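Local atomic coordinates of regulatory protein SWI6 (Saccharomyces cerevisiae, PDB entry 1SW6), a protein that partners SWI4 in SBF and MBP1 in MBF to drive cell-cycle-dependent transcription, represented here by its ankyrin-repeat domain. Residues Met46-Pro52 / Asn156-Asn162; Leu135-Ser140 / Glu165-Ala171; Met275-Gln279 / Gly306-Ala312; Asn282-Asn288 / Asn313-Pro319. One frame throughout, in Å; residues are numbered along the deposited sequence.

Contact 1 (Met46-Pro52 / Asn156-Asn162); sequences MKALPSP and NRLYGDN
Met46-Pro52 starts as strand 46-47 and continues extended, with phi near -60° and psi between about 120° and 150° from Ala48 onward. It meets the loop Asn156-Asn162, which follows helix 144-152, in a single bridge at Leu49 and Tyr159 (CA-CA 4.6 Å). Leu49 N donates to Leu158 O (2.9 Å, 146°) and Leu49 O accepts from Gly160 N (2.9 Å, 171°), the bonding pattern of one parallel beta bridge. An Asx turn precedes it, Asn156 OD1 taking Leu158 N at 2.7 Å. Gly160 lies 4.9 Å from Ala48, CA to CA; a side chain on it would collide with Ala48 CB. Leu49 (m, t) packs its CG on Leu158 CB (3.8 Å) and its CB on Tyr159 CD1 (3.6 Å), while Met46 CE reaches Leu158 CD1 at 3.5 Å. Tyr159, in the m rotamer, brings its ring round to Pro52, whose CD sits 3.8 Å from the ring centroid, 22° off the normal: a CH-pi contact. Beyond the bridge, water takes over: one molecule links Ser51 N (2.9 Å) to Asp161 O (2.8 Å), another Ser51 OG (2.9 Å) to Gly160 O (2.7 Å). Residues 46-52, whose strand 46-47 pairs in parallel with strand 196-197, are thus fixed to the junction of the first two ankyrin repeats by main-chain bonds at the centre, flanked by apolar contacts, with water filling the divergent end.

Contact 2 (Leu135-Ser140 / Glu165-Ala171); sequences LHWLTS and ESCLVKA
Glu165 opens the second segment in extended conformation, and its O accepts from His136 NE2 (2.8 Å, 158°), in line with the edge of the imidazole ring. His136 lies in helix 135-140 with chi1 in m and chi2 near 73°. Ser166 then serves as N-cap of the following helix, its p rotamer placing OG 3.3 Å from Val169 N in a weak capping bond. Cys167 starts the helix nearest to His136 (CA-CA 4.3 Å): its CB lies over the imidazole face, 4.2 Å from the centroid and 12° off the normal, its SG (chi1 p) is 3.8 Å from Leu135 CD2, and its O is only 3.0 Å from Thr139 CG2. The two helical pieces run nearly parallel, 7.8 Å apart at closest approach and crossing at -21°. These are the first helices of two successive ankyrin repeats; Thr133, which bonds His136 ND1, and Leu135-His136 belong to the TPLH signature whose histidine ties one repeat to the backbone of the next. Lys170 (m, m, t, t) brings CG to 3.8 Å from His136 CD2 and CB to 3.9 Å from Ser140 CB, then leads back to Glu165 OE1 in a salt bridge (NZ-OE1 2.7 Å). A water joins Lys170 O (2.7 Å) to Ser140 OG (2.6 Å). Ala171 CB packs on Thr139 CG2 at 3.6 Å, near Leu186 of helix 183-190.

Contact 3 (Met275-Gln279 / Gly306-Ala312); sequences MLNAQ and GADPFIA
One side-chain atom does most of the polar work here: Asn277 OD1, from an m rotamer with chi2 near -60°, accepts from Asp308 N in an almost straight bond (2.8 Å, 174°), the sole direct hydrogen bond between the segments. The touching parts, 276-279 and 306-312, run end to end within 8° of each other. Their backbones stay apart, with Asn277 and Ala307 nearest at 6.1 Å, CA to CA. A water bridges Asn277 ND2 (3.2 Å) to Gly306 O (2.7 Å). Leu276 (t, p) sets CD2 3.7 Å from Ala307 N and CD1 4.2 Å from Ala307 CB; Asn277 CB meets Ile311 CD1 at 3.6 Å. Gln279 NE2, whose bond goes to Gly283 O, lies 3.5 Å from Ile311 CG2. Gly306, at phi 102°, ends helix 296-304 with a Schellman motif. A type I turn follows from Asp308 to Ile311, reinforced by an Asx turn (Phe310 N to Asp308 OD1, 2.7 Å). This Gly-Ala-Asp-Pro exit from a repeat's second helix, here set beside its counterpart one repeat earlier, is an ankyrin-repeat hallmark.

Contact 4 (Asn282-Asn288 / Asn313-Pro319); sequences NGDTCLN and NKSGLRP
Pro319, Asn288 and Asn313 bury the most area. Asn288 (chi1 -148°, chi2 -8°) donates ND2 to Leu317 O (3.0 Å, 148°), occupying the histidine position of the ankyrin TPLH signature in the sequence Thr285-Cys286-Leu287-Asn288. Thr285 (p) caps the helix, its OG1 3.1 Å from Asn288 N. Pro319 lies beside that turn, its CA 4.8 Å from Asn288 CA and its CG 3.8 Å from Leu287 CG. The amide of Asn313 (p) has two roles: ND2 donates to Asp284 OD1 (2.7 Å), itself salt-bridged to Arg292, while OD1 takes Ser315 N (2.9 Å) in an Asx turn. Backbones close to 4.0 Å between Gly283 CA and Asn313 CA, where Lys314 N bonds Asn282 O (2.8 Å, 164°) and Asn313 CA is 3.1 Å from Gly283 O. A CB on Gly283, at phi 87°, would strike Lys314 N. The loop 313-319 following helix 296-304 thus lies against the N-terminal end of helix 286-293, whose Cys286 packs on helix 204-212.

How the contacts relate
Contacts 1 and 2 form one cluster and contacts 3 and 4 another; within each the segments alternate along the chain, and contacts 1 and 2 close before contacts 3 and 4 open. Centres of contacts 1 and 2 lie 11 Å apart, joined by Arg157 packing on Leu135 and Tyr159 O on His136; those of contacts 3 and 4 lie 8 Å apart, where Pro309 and Ile311 meet Pro319. Contacts 1 and 2 stand 25 to 26 Å from contacts 3 and 4, centre to centre, without touching. Contacts 2 and 4 share an equivalent bond, His136 to Glu165 O and Asn288 to Leu317 O. Contact 1 adds residues 46-52, distant in sequence, to the ANK 1/ANK 2 junction; contacts 3 and 4 describe the ANK 3 to ANK 5 end.

Contact 1 (Met46-Pro52 / Asn156-Asn162)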
# COMPACT_ATOMS: atom_id res chain seq x y z
N MET A 46 -14.97 -21.56 0.17
CA MET A 46 -14.21 -21.83 -1.04
C MET A 46 -12.91 -21.03 -1.03
O MET A 46 -12.82 -19.98 -0.38
CB MET A 46 -15.09 -21.42 -2.23
CG MET A 46 -14.56 -21.75 -3.60
SD MET A 46 -15.80 -21.31 -4.85
CE MET A 46 -15.15 -19.75 -5.50
N LYS A 47 -11.89 -21.52 -1.71
CA LYS A 47 -10.64 -20.78 -1.76
C LYS A 47 -10.80 -19.74 -2.85
O LYS A 47 -11.47 -19.99 -3.87
CB LYS A 47 -9.46 -21.71 -2.08
CG LYS A 47 -9.24 -22.80 -1.03
CD LYS A 47 -7.89 -23.47 -1.17
CE LYS A 47 -6.77 -22.54 -0.74
NZ LYS A 47 -6.88 -22.13 0.69
N ALA A 48 -10.23 -18.56 -2.64
CA ALA A 48 -10.34 -17.51 -3.65
C ALA A 48 -9.68 -18.03 -4.92
O ALA A 48 -8.75 -18.83 -4.86
CB ALA A 48 -9.64 -16.23 -3.17
N LEU A 49 -10.17 -17.59 -6.07
CA LEU A 49 -9.59 -18.03 -7.33
C LEU A 49 -8.14 -17.58 -7.39
O LEU A 49 -7.78 -16.50 -6.90
CB LEU A 49 -10.37 -17.45 -8.52
CG LEU A 49 -11.85 -17.83 -8.58
CD1 LEU A 49 -12.46 -17.36 -9.90
CD2 LEU A 49 -11.98 -19.33 -8.45
N PRO A 50 -7.27 -18.40 -7.99
CA PRO A 50 -5.84 -18.04 -8.09
C PRO A 50 -5.65 -16.78 -8.92
O PRO A 50 -6.36 -16.56 -9.90
CB PRO A 50 -5.22 -19.27 -8.75
CG PRO A 50 -6.35 -19.78 -9.63
CD PRO A 50 -7.55 -19.65 -8.73
N SER A 51 -4.70 -15.94 -8.51
CA SER A 51 -4.43 -14.72 -9.24
C SER A 51 -4.17 -15.11 -10.69
O SER A 51 -3.29 -15.92 -10.97
CB SER A 51 -3.21 -14.00 -8.67
OG SER A 51 -3.00 -12.76 -9.33
N PRO A 52 -4.94 -14.55 -11.63
CA PRO A 52 -4.75 -14.88 -13.04
C PRO A 52 -3.35 -14.55 -13.55
O PRO A 52 -2.79 -13.49 -13.25
CB PRO A 52 -5.85 -14.08 -13.73
CG PRO A 52 -6.07 -12.91 -12.81
CD PRO A 52 -6.01 -13.55 -11.46
N ASN A 156 -14.33 -9.84 -11.96
CA ASN A 156 -14.56 -11.06 -11.19
C ASN A 156 -14.23 -10.75 -9.74
O ASN A 156 -13.10 -10.37 -9.40
CB ASN A 156 -13.66 -12.17 -11.71
CG ASN A 156 -13.96 -13.52 -11.09
OD1 ASN A 156 -14.13 -13.63 -9.87
ND2 ASN A 156 -14.02 -14.56 -11.92
N ARG A 157 -15.21 -10.93 -8.86
CA ARG A 157 -15.03 -10.63 -7.45
C ARG A 157 -14.37 -11.75 -6.66
O ARG A 157 -14.02 -11.57 -5.50
CB ARG A 157 -16.39 -10.30 -6.84
CG ARG A 157 -17.09 -9.15 -7.55
CD ARG A 157 -18.58 -9.12 -7.23
NE ARG A 157 -19.26 -10.31 -7.75
CZ ARG A 157 -20.58 -10.47 -7.73
NH1 ARG A 157 -21.36 -9.53 -7.21
NH2 ARG A 157 -21.12 -11.57 -8.24
N LEU A 158 -14.19 -12.91 -7.28
CA LEU A 158 -13.62 -14.04 -6.56
C LEU A 158 -12.10 -14.18 -6.57
O LEU A 158 -11.55 -15.02 -5.86
CB LEU A 158 -14.25 -15.34 -7.09
CG LEU A 158 -15.78 -15.47 -7.04
CD1 LEU A 158 -16.17 -16.91 -7.35
CD2 LEU A 158 -16.30 -15.10 -5.65
N TYR A 159 -11.41 -13.37 -7.37
CA TYR A 159 -9.95 -13.47 -7.46
C TYR A 159 -9.19 -13.06 -6.21
O TYR A 159 -9.40 -11.99 -5.65
CB TYR A 159 -9.43 -12.63 -8.63
CG TYR A 159 -9.66 -13.25 -10.00
CD1 TYR A 159 -9.23 -14.55 -10.27
CD2 TYR A 159 -10.27 -12.53 -11.02
CE1 TYR A 159 -9.40 -15.11 -11.53
CE2 TYR A 159 -10.44 -13.08 -12.28
CZ TYR A 159 -10.01 -14.37 -12.52
OH TYR A 159 -10.18 -14.93 -13.76
N GLY A 160 -8.30 -13.94 -5.76
CA GLY A 160 -7.49 -13.63 -4.60
C GLY A 160 -6.19 -13.01 -5.10
O GLY A 160 -5.84 -13.16 -6.27
N ASP A 161 -5.49 -12.29 -4.23
CA ASP A 161 -4.22 -11.71 -4.64
C ASP A 161 -3.19 -12.83 -4.41
O ASP A 161 -3.58 -13.97 -4.19
CB ASP A 161 -3.89 -10.46 -3.80
CG ASP A 161 -3.73 -10.77 -2.32
OD1 ASP A 161 -3.77 -11.95 -1.93
OD2 ASP A 161 -3.55 -9.80 -1.55
N ASN A 162 -1.91 -12.51 -4.46
CA ASN A 162 -0.89 -13.55 -4.29
C ASN A 162 -0.95 -14.27 -2.95
O ASN A 162 -0.37 -15.34 -2.78
CB ASN A 162 0.51 -12.95 -4.51
CG ASN A 162 0.71 -12.48 -5.95
OD1 ASN A 162 -0.09 -12.80 -6.84
ND2 ASN A 162 1.78 -11.71 -6.18
O HOH W 1 -4.45 -16.15 -5.67
O HOH W 2 -5.46 -11.51 -8.37

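Contact 2 (Leu135-Ser140 / Glu165-Ala171)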
# COMPACT_ATOMS: atom_id res chain seq x y z
N LEU A 135 -10.18 -4.25 -8.70
CA LEU A 135 -11.18 -4.34 -7.64
C LEU A 135 -10.57 -4.25 -6.23
O LEU A 135 -11.17 -3.65 -5.34
CB LEU A 135 -12.00 -5.63 -7.80
CG LEU A 135 -13.49 -5.53 -7.49
CD1 LEU A 135 -14.13 -4.40 -8.28
CD2 LEU A 135 -14.15 -6.86 -7.83
N HIS A 136 -9.39 -4.85 -6.03
CA HIS A 136 -8.73 -4.80 -4.73
C HIS A 136 -8.34 -3.36 -4.38
O HIS A 136 -8.55 -2.91 -3.25
CB HIS A 136 -7.46 -5.63 -4.71
CG HIS A 136 -7.69 -7.11 -4.68
ND1 HIS A 136 -8.15 -7.82 -5.77
CD2 HIS A 136 -7.46 -8.02 -3.71
CE1 HIS A 136 -8.19 -9.11 -5.47
NE2 HIS A 136 -7.77 -9.26 -4.22
N TRP A 137 -7.74 -2.67 -5.34
CA TRP A 137 -7.30 -1.29 -5.15
C TRP A 137 -8.46 -0.37 -4.81
O TRP A 137 -8.40 0.39 -3.84
CB TRP A 137 -6.63 -0.77 -6.42
CG TRP A 137 -5.19 -1.14 -6.58
CD1 TRP A 137 -4.52 -2.14 -5.95
CD2 TRP A 137 -4.25 -0.52 -7.47
NE1 TRP A 137 -3.21 -2.20 -6.39
CE2 TRP A 137 -3.02 -1.21 -7.32
CE3 TRP A 137 -4.32 0.55 -8.37
CZ2 TRP A 137 -1.88 -0.87 -8.05
CZ3 TRP A 137 -3.18 0.89 -9.10
CH2 TRP A 137 -1.98 0.18 -8.93
N LEU A 138 -9.51 -0.45 -5.62
CA LEU A 138 -10.69 0.39 -5.43
C LEU A 138 -11.49 0.09 -4.17
O LEU A 138 -12.10 1.00 -3.59
CB LEU A 138 -11.58 0.29 -6.67
CG LEU A 138 -10.95 1.05 -7.84
CD1 LEU A 138 -11.75 0.88 -9.11
CD2 LEU A 138 -10.87 2.51 -7.47
N THR A 139 -11.48 -1.17 -3.73
CA THR A 139 -12.19 -1.55 -2.52
C THR A 139 -11.40 -1.10 -1.29
O THR A 139 -11.96 -0.64 -0.29
CB THR A 139 -12.41 -3.08 -2.46
OG1 THR A 139 -13.36 -3.47 -3.47
CG2 THR A 139 -12.92 -3.51 -1.08
N SER A 140 -10.08 -1.21 -1.38
CA SER A 140 -9.21 -0.84 -0.27
C SER A 140 -9.35 0.65 0.04
O SER A 140 -9.12 1.10 1.15
CB SER A 140 -7.75 -1.14 -0.64
OG SER A 140 -6.90 -0.95 0.48
N GLU A 165 -5.93 -13.34 -0.89
CA GLU A 165 -6.84 -12.38 -0.27
C GLU A 165 -7.76 -11.77 -1.31
O GLU A 165 -7.31 -11.29 -2.35
CB GLU A 165 -6.02 -11.31 0.46
CG GLU A 165 -5.44 -11.87 1.75
CD GLU A 165 -4.53 -10.90 2.49
OE1 GLU A 165 -4.56 -9.68 2.21
OE2 GLU A 165 -3.78 -11.40 3.37
N SER A 166 -9.06 -11.80 -1.03
CA SER A 166 -10.07 -11.25 -1.94
C SER A 166 -10.15 -9.74 -1.82
O SER A 166 -9.51 -9.15 -0.95
CB SER A 166 -11.44 -11.84 -1.61
OG SER A 166 -11.86 -11.38 -0.34
N CYS A 167 -10.95 -9.11 -2.67
CA CYS A 167 -11.09 -7.66 -2.62
C CYS A 167 -11.85 -7.23 -1.37
O CYS A 167 -11.57 -6.17 -0.81
CB CYS A 167 -11.80 -7.13 -3.88
SG CYS A 167 -13.42 -7.84 -4.23
N LEU A 168 -12.80 -8.04 -0.92
CA LEU A 168 -13.54 -7.70 0.28
C LEU A 168 -12.59 -7.72 1.48
O LEU A 168 -12.75 -6.95 2.42
CB LEU A 168 -14.71 -8.66 0.50
CG LEU A 168 -15.50 -8.39 1.78
CD1 LEU A 168 -16.20 -7.05 1.65
CD2 LEU A 168 -16.52 -9.51 2.02
N VAL A 169 -11.59 -8.61 1.44
CA VAL A 169 -10.60 -8.68 2.52
C VAL A 169 -9.87 -7.33 2.65
O VAL A 169 -9.49 -6.92 3.74
CB VAL A 169 -9.59 -9.85 2.25
CG1 VAL A 169 -8.39 -9.76 3.21
CG2 VAL A 169 -10.30 -11.19 2.45
N LYS A 170 -9.68 -6.64 1.52
CA LYS A 170 -9.01 -5.34 1.54
C LYS A 170 -9.87 -4.32 2.28
O LYS A 170 -9.34 -3.44 2.96
CB LYS A 170 -8.75 -4.86 0.10
CG LYS A 170 -7.82 -5.78 -0.66
CD LYS A 170 -6.57 -6.05 0.16
CE LYS A 170 -5.83 -7.28 -0.33
NZ LYS A 170 -4.67 -7.57 0.55
N ALA A 171 -11.18 -4.47 2.16
CA ALA A 171 -12.10 -3.58 2.85
C ALA A 171 -11.91 -3.67 4.35
O ALA A 171 -12.02 -2.66 5.06
CB ALA A 171 -13.55 -3.93 2.49
O HOH W 3 -6.80 -2.64 2.39

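Contact 3 (Met275-Gln279 / Gly306-Ala312)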
# COMPACT_ATOMS: atom_id res chain seq x y z
N MET A 275 -18.48 -19.96 9.42
CA MET A 275 -17.48 -18.93 9.52
C MET A 275 -17.06 -18.55 10.92
O MET A 275 -15.86 -18.46 11.21
CB MET A 275 -17.95 -17.68 8.78
CG MET A 275 -16.88 -16.61 8.63
SD MET A 275 -17.59 -15.08 8.05
CE MET A 275 -17.82 -15.47 6.31
N LEU A 276 -18.05 -18.31 11.78
CA LEU A 276 -17.79 -17.86 13.13
C LEU A 276 -16.72 -18.64 13.87
O LEU A 276 -15.83 -18.04 14.47
CB LEU A 276 -19.08 -17.84 13.96
CG LEU A 276 -18.93 -17.35 15.41
CD1 LEU A 276 -18.32 -15.94 15.44
CD2 LEU A 276 -20.29 -17.35 16.11
N ASN A 277 -16.78 -19.97 13.81
CA ASN A 277 -15.82 -20.82 14.50
C ASN A 277 -14.87 -21.56 13.56
O ASN A 277 -14.30 -22.58 13.94
CB ASN A 277 -16.56 -21.83 15.39
CG ASN A 277 -17.51 -21.16 16.37
OD1 ASN A 277 -17.10 -20.36 17.21
ND2 ASN A 277 -18.80 -21.48 16.27
N ALA A 278 -14.70 -21.05 12.35
CA ALA A 278 -13.81 -21.68 11.37
C ALA A 278 -12.34 -21.55 11.82
O ALA A 278 -11.94 -20.54 12.39
CB ALA A 278 -13.99 -21.02 10.01
N GLN A 279 -11.55 -22.57 11.53
CA GLN A 279 -10.14 -22.55 11.91
C GLN A 279 -9.24 -22.32 10.71
O GLN A 279 -9.48 -22.89 9.65
CB GLN A 279 -9.76 -23.88 12.58
CG GLN A 279 -10.34 -24.05 13.97
CD GLN A 279 -10.17 -25.46 14.48
OE1 GLN A 279 -10.89 -26.37 14.07
NE2 GLN A 279 -9.22 -25.66 15.38
N GLY A 306 -21.67 -15.80 20.09
CA GLY A 306 -21.62 -17.24 20.24
C GLY A 306 -20.32 -17.94 19.91
O GLY A 306 -20.29 -19.17 19.86
N ALA A 307 -19.24 -17.19 19.70
CA ALA A 307 -17.94 -17.80 19.38
C ALA A 307 -17.57 -18.82 20.46
O ALA A 307 -17.67 -18.55 21.65
CB ALA A 307 -16.84 -16.73 19.27
N ASP A 308 -17.13 -20.00 20.02
CA ASP A 308 -16.76 -21.08 20.93
C ASP A 308 -15.35 -20.89 21.51
O ASP A 308 -14.37 -21.00 20.79
CB ASP A 308 -16.83 -22.40 20.18
CG ASP A 308 -16.69 -23.59 21.10
OD1 ASP A 308 -15.81 -23.57 21.99
OD2 ASP A 308 -17.46 -24.56 20.93
N PRO A 309 -15.23 -20.60 22.82
CA PRO A 309 -13.92 -20.40 23.44
C PRO A 309 -13.13 -21.67 23.77
O PRO A 309 -12.05 -21.58 24.36
CB PRO A 309 -14.26 -19.60 24.69
CG PRO A 309 -15.55 -20.20 25.11
CD PRO A 309 -16.31 -20.35 23.80
N PHE A 310 -13.66 -22.83 23.38
CA PHE A 310 -12.97 -24.09 23.67
C PHE A 310 -12.26 -24.73 22.47
O PHE A 310 -11.52 -25.71 22.63
CB PHE A 310 -13.94 -25.09 24.30
CG PHE A 310 -14.61 -24.57 25.54
CD1 PHE A 310 -15.93 -24.13 25.49
CD2 PHE A 310 -13.92 -24.47 26.74
CE1 PHE A 310 -16.55 -23.58 26.62
CE2 PHE A 310 -14.52 -23.93 27.87
CZ PHE A 310 -15.83 -23.48 27.81
N ILE A 311 -12.49 -24.20 21.28
CA ILE A 311 -11.84 -24.73 20.09
C ILE A 311 -10.35 -24.39 20.15
O ILE A 311 -9.96 -23.22 20.19
CB ILE A 311 -12.48 -24.14 18.81
CG1 ILE A 311 -13.96 -24.54 18.75
CG2 ILE A 311 -11.75 -24.64 17.58
CD1 ILE A 311 -14.70 -24.03 17.55
N ALA A 312 -9.51 -25.43 20.16
CA ALA A 312 -8.07 -25.26 20.25
C ALA A 312 -7.37 -25.21 18.90
O ALA A 312 -7.89 -25.68 17.89
CB ALA A 312 -7.48 -26.39 21.09
O HOH W 4 -21.40 -20.41 17.77
O HOH W 5 -14.38 -20.17 17.98

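Contact 4 (Asn282-Asn288 / Asn313-Pro319)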
# COMPACT_ATOMS: atom_id res chain seq x y z
N ASN A 282 -3.38 -22.49 11.18
CA ASN A 282 -2.72 -22.72 12.46
C ASN A 282 -3.74 -23.39 13.38
O ASN A 282 -3.41 -23.83 14.48
CB ASN A 282 -2.26 -21.39 13.09
CG ASN A 282 -1.30 -20.62 12.19
OD1 ASN A 282 -0.53 -21.22 11.44
ND2 ASN A 282 -1.34 -19.29 12.27
N GLY A 283 -4.98 -23.48 12.90
CA GLY A 283 -6.04 -24.09 13.69
C GLY A 283 -6.69 -23.07 14.60
O GLY A 283 -7.43 -23.44 15.52
N ASP A 284 -6.42 -21.79 14.36
CA ASP A 284 -6.99 -20.70 15.15
C ASP A 284 -8.32 -20.21 14.63
O ASP A 284 -8.52 -20.07 13.42
CB ASP A 284 -6.08 -19.46 15.15
CG ASP A 284 -4.83 -19.63 16.00
OD1 ASP A 284 -4.93 -20.22 17.10
OD2 ASP A 284 -3.76 -19.15 15.57
N THR A 285 -9.24 -19.93 15.56
CA THR A 285 -10.52 -19.37 15.19
C THR A 285 -10.24 -17.87 15.33
O THR A 285 -9.24 -17.49 15.93
CB THR A 285 -11.60 -19.77 16.18
OG1 THR A 285 -11.19 -19.41 17.50
CG2 THR A 285 -11.88 -21.25 16.11
N CYS A 286 -11.10 -17.02 14.79
CA CYS A 286 -10.84 -15.59 14.93
C CYS A 286 -10.85 -15.25 16.42
O CYS A 286 -10.11 -14.37 16.87
CB CYS A 286 -11.86 -14.76 14.13
SG CYS A 286 -13.62 -14.89 14.58
N LEU A 287 -11.64 -15.97 17.19
CA LEU A 287 -11.70 -15.72 18.63
C LEU A 287 -10.36 -16.00 19.30
O LEU A 287 -9.95 -15.27 20.21
CB LEU A 287 -12.78 -16.60 19.28
CG LEU A 287 -12.87 -16.49 20.80
CD1 LEU A 287 -13.20 -15.05 21.20
CD2 LEU A 287 -13.92 -17.47 21.31
N ASN A 288 -9.68 -17.07 18.87
CA ASN A 288 -8.39 -17.45 19.45
C ASN A 288 -7.31 -16.42 19.10
O ASN A 288 -6.43 -16.15 19.91
CB ASN A 288 -7.97 -18.85 18.97
CG ASN A 288 -7.15 -19.61 20.02
OD1 ASN A 288 -6.78 -19.04 21.05
ND2 ASN A 288 -6.87 -20.88 19.77
N ASN A 313 -6.17 -24.63 18.88
CA ASN A 313 -5.41 -24.56 17.64
C ASN A 313 -4.39 -25.69 17.61
O ASN A 313 -4.44 -26.60 18.43
CB ASN A 313 -4.70 -23.20 17.52
CG ASN A 313 -3.77 -22.91 18.68
OD1 ASN A 313 -3.44 -23.80 19.47
ND2 ASN A 313 -3.32 -21.67 18.77
N LYS A 314 -3.47 -25.63 16.65
CA LYS A 314 -2.44 -26.66 16.53
C LYS A 314 -1.36 -26.56 17.61
O LYS A 314 -0.24 -27.01 17.43
CB LYS A 314 -1.81 -26.61 15.13
CG LYS A 314 -2.74 -27.09 14.01
CD LYS A 314 -2.12 -26.95 12.63
CE LYS A 314 -3.07 -27.50 11.57
NZ LYS A 314 -2.60 -27.31 10.16
N SER A 315 -1.72 -25.96 18.75
CA SER A 315 -0.79 -25.80 19.87
C SER A 315 -1.55 -26.14 21.14
O SER A 315 -1.11 -25.80 22.24
CB SER A 315 -0.29 -24.35 19.98
OG SER A 315 0.44 -23.95 18.84
N GLY A 316 -2.69 -26.80 20.98
CA GLY A 316 -3.48 -27.15 22.14
C GLY A 316 -4.03 -25.94 22.87
O GLY A 316 -4.74 -26.08 23.87
N LEU A 317 -3.71 -24.75 22.37
CA LEU A 317 -4.18 -23.50 22.97
C LEU A 317 -5.62 -23.15 22.58
O LEU A 317 -6.01 -23.25 21.42
CB LEU A 317 -3.24 -22.35 22.58
CG LEU A 317 -1.77 -22.54 22.97
CD1 LEU A 317 -0.93 -21.39 22.43
CD2 LEU A 317 -1.66 -22.62 24.49
N ARG A 318 -6.39 -22.73 23.57
CA ARG A 318 -7.79 -22.35 23.38
C ARG A 318 -7.98 -20.95 23.94
O ARG A 318 -7.24 -20.52 24.82
CB ARG A 318 -8.69 -23.32 24.13
CG ARG A 318 -8.45 -24.79 23.80
CD ARG A 318 -9.04 -25.68 24.89
NE ARG A 318 -8.47 -25.31 26.19
CZ ARG A 318 -9.01 -25.62 27.36
NH1 ARG A 318 -10.14 -26.31 27.42
NH2 ARG A 318 -8.42 -25.20 28.48
N PRO A 319 -8.98 -20.21 23.44
CA PRO A 319 -9.25 -18.85 23.92
C PRO A 319 -9.39 -18.78 25.43
O PRO A 319 -8.99 -17.79 26.04
CB PRO A 319 -10.55 -18.49 23.20
CG PRO A 319 -10.37 -19.16 21.88
CD PRO A 319 -9.85 -20.53 22.29